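Local coordinates for Lmo0305 protein (Listeria monocytogenes, PDB 3PJ0) that is of unknown function but belongs to the beta-eliminating lyase family of fold-type I pyridoxal-phosphate proteins and carries the cofactor covalently bound as a Schiff base, at residues 90-95 / 138-143. Numbering follows the deposited sequence.
Sequences RRVAYH and VSSVLI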
loop_
_atom_site.group_PDB
_atom_site.type_symbol
_atom_site.label_atom_id
_atom_site.label_comp_id
_atom_site.label_asym_id
_atom_site.label_seq_id
_atom_site.Cartn_x
_atom_site.Cartn_y
_atom_site.Cartn_z
ATOM N N ARG A 90 -14.322 -20.327 -10.285
ATOM C CA ARG A 90 -13.970 -19.624 -9.029
ATOM C C ARG A 90 -13.497 -20.531 -7.902
ATOM O O ARG A 90 -13.375 -20.081 -6.746
ATOM C CB ARG A 90 -15.141 -18.725 -8.558
ATOM C CG ARG A 90 -15.439 -17.515 -9.469
ATOM C CD ARG A 90 -14.583 -16.268 -9.264
ATOM N NE ARG A 90 -15.081 -15.193 -10.123
ATOM C CZ ARG A 90 -15.713 -14.087 -9.765
ATOM N NH1 ARG A 90 -15.849 -13.706 -8.492
ATOM N NH2 ARG A 90 -16.149 -13.282 -10.735
ATOM N N ARG A 91 -13.257 -21.812 -8.182
ATOM C CA ARG A 91 -12.689 -22.690 -7.156
ATOM C C ARG A 91 -11.170 -22.722 -7.339
ATOM O O ARG A 91 -10.676 -22.728 -8.472
ATOM C CB ARG A 91 -13.261 -24.116 -7.221
ATOM C CG ARG A 91 -14.593 -24.320 -6.464
ATOM C CD ARG A 91 -15.710 -23.519 -7.026
ATOM N NE ARG A 91 -15.930 -23.832 -8.439
ATOM C CZ ARG A 91 -16.749 -23.167 -9.252
ATOM N NH1 ARG A 91 -17.465 -22.136 -8.804
ATOM N NH2 ARG A 91 -16.849 -23.542 -10.529
ATOM N N VAL A 92 -10.444 -22.711 -6.231
ATOM C CA VAL A 92 -8.971 -22.891 -6.232
ATOM C C VAL A 92 -8.627 -23.943 -5.187
ATOM O O VAL A 92 -9.502 -24.327 -4.400
ATOM C CB VAL A 92 -8.193 -21.600 -5.952
ATOM C CG1 VAL A 92 -8.546 -20.546 -6.982
ATOM C CG2 VAL A 92 -8.458 -21.063 -4.537
ATOM N N ALA A 93 -7.373 -24.392 -5.145
ATOM C CA ALA A 93 -6.974 -25.372 -4.162
ATOM C C ALA A 93 -5.607 -25.049 -3.573
ATOM O O ALA A 93 -4.691 -24.624 -4.278
ATOM C CB ALA A 93 -6.984 -26.817 -4.766
ATOM N N TYR A 94 -5.494 -25.225 -2.272
ATOM C CA TYR A 94 -4.245 -25.000 -1.595
ATOM C C TYR A 94 -4.200 -25.649 -0.200
ATOM O O TYR A 94 -5.205 -26.178 0.274
ATOM C CB TYR A 94 -3.937 -23.517 -1.517
ATOM C CG TYR A 94 -4.997 -22.578 -0.913
ATOM C CD1 TYR A 94 -5.681 -22.880 0.257
ATOM C CD2 TYR A 94 -5.231 -21.308 -1.494
ATOM C CE1 TYR A 94 -6.606 -21.964 0.815
ATOM C CE2 TYR A 94 -6.115 -20.402 -0.942
ATOM C CZ TYR A 94 -6.809 -20.720 0.199
ATOM O OH TYR A 94 -7.696 -19.781 0.714
ATOM N N HIS A 95 -3.033 -25.594 0.442
ATOM C CA HIS A 95 -2.859 -26.156 1.763
ATOM C C HIS A 95 -3.820 -25.453 2.759
ATOM O O HIS A 95 -4.064 -24.247 2.637
ATOM C CB HIS A 95 -1.402 -25.964 2.217
ATOM C CG HIS A 95 -1.047 -26.697 3.478
ATOM N ND1 HIS A 95 -1.274 -26.175 4.727
ATOM C CD2 HIS A 95 -0.458 -27.903 3.677
ATOM C CE1 HIS A 95 -0.867 -27.038 5.647
ATOM N NE2 HIS A 95 -0.366 -28.098 5.033
ATOM N N VAL A 138 -10.727 -27.217 -10.537
ATOM C CA VAL A 138 -10.256 -25.924 -10.034
ATOM C C VAL A 138 -9.551 -25.125 -11.120
ATOM O O VAL A 138 -9.018 -25.708 -12.066
ATOM C CB VAL A 138 -9.299 -26.102 -8.830
ATOM C CG1 VAL A 138 -10.087 -26.680 -7.638
ATOM C CG2 VAL A 138 -8.074 -26.986 -9.194
ATOM N N SER A 139 -9.585 -23.790 -11.021
ATOM C CA SER A 139 -8.870 -22.942 -11.973
ATOM C C SER A 139 -7.377 -22.941 -11.685
ATOM O O SER A 139 -6.560 -22.875 -12.610
ATOM C CB SER A 139 -9.373 -21.496 -11.953
ATOM O OG SER A 139 -9.366 -20.957 -10.641
ATOM N N SER A 140 -7.027 -22.944 -10.398
ATOM C CA SER A 140 -5.632 -22.983 -10.007
ATOM C C SER A 140 -5.378 -23.712 -8.685
ATOM O O SER A 140 -6.294 -23.943 -7.856
ATOM C CB SER A 140 -5.087 -21.555 -9.866
ATOM O OG SER A 140 -5.637 -20.967 -8.724
ATOM N N VAL A 141 -4.119 -24.103 -8.545
ATOM C CA VAL A 141 -3.564 -24.665 -7.329
ATOM C C VAL A 141 -2.483 -23.670 -6.947
ATOM O O VAL A 141 -1.730 -23.162 -7.808
ATOM C CB VAL A 141 -2.962 -26.079 -7.565
ATOM C CG1 VAL A 141 -2.107 -26.545 -6.386
ATOM C CG2 VAL A 141 -4.074 -27.075 -7.829
ATOM N N LEU A 142 -2.393 -23.409 -5.656
ATOM C CA LEU A 142 -1.371 -22.511 -5.111
ATOM C C LEU A 142 -0.484 -23.358 -4.239
ATOM O O LEU A 142 -0.978 -24.157 -3.442
ATOM C CB LEU A 142 -2.020 -21.383 -4.303
ATOM C CG LEU A 142 -1.104 -20.413 -3.524
ATOM C CD1 LEU A 142 -1.858 -19.073 -3.296
ATOM C CD2 LEU A 142 -0.584 -20.964 -2.179
ATOM N N ILE A 143 0.829 -23.207 -4.418
ATOM C CA ILE A 143 1.848 -23.931 -3.651
ATOM C C ILE A 143 2.724 -22.904 -2.922
ATOM O O ILE A 143 3.153 -21.914 -3.496
ATOM C CB ILE A 143 2.767 -24.760 -4.597
ATOM C CG1 ILE A 143 1.946 -25.716 -5.465
ATOM C CG2 ILE A 143 3.889 -25.415 -3.832
ATOM C CD1 ILE A 143 1.126 -26.768 -4.704
HETATM O O HOH W 1 -0.566 -24.539 -0.833
#
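Arg91 opens the pairing with its backbone: its carbonyl O receives the amide N of Ser139 at 3.0 Å, in the carbonyl plane and nearly straight at 162°. The hydroxyl of Ser139, with OG folded back between its own N and carbonyl carbon, lies 3.1 Å from Arg91 O and has the carbonyl O of Asn89 as a second possible acceptor; serine suits the place because so short a hydroxyl can turn back to backbone carbonyls while its side chain packs on Ala84 and Lys87. Only the aliphatic base of the Arg91 side chain touches, CB against Val138 CG1 at 4.1 Å, before the chain bends at chi2 and chi3 and carries the guanidinium away. Val92 sets CG1 beside Ser140 OG at 3.4 Å; on this face the short serine, which packs on Leu80 of helix 72-87, accommodates the branched valine beside it. The amide and carbonyl of Val92 serve the other neighbour, strand 115-118. Strand 91-94 thus lies between strands 140-144 and 115-118, all parallel, in the mixed seven-stranded sheet of the large domain of fold-type I pyridoxal-phosphate proteins. Ala93 makes the central bridge, with Val141. Its N donates to Ser140 O through a bent bond (142°), whereas its O accepts Leu142 N at 2.9 Å almost along the C=O axis, and also meets Val141 CA. The single methyl, on the face opposite Val92, faces the notch between Val138 CG1 and Val141 CG2, 4.2 Å from each. Tyr94 brings CB to within 4.0 Å of Leu142 CB, which sits at the ring's edge near its plane; chi1 of 54° puts the ring over its own backbone and leads the hydroxyl away to Glu101. At His95 the strands no longer bond directly: a water accepts from His95 N and donates to Leu142 O at 2.7 Å.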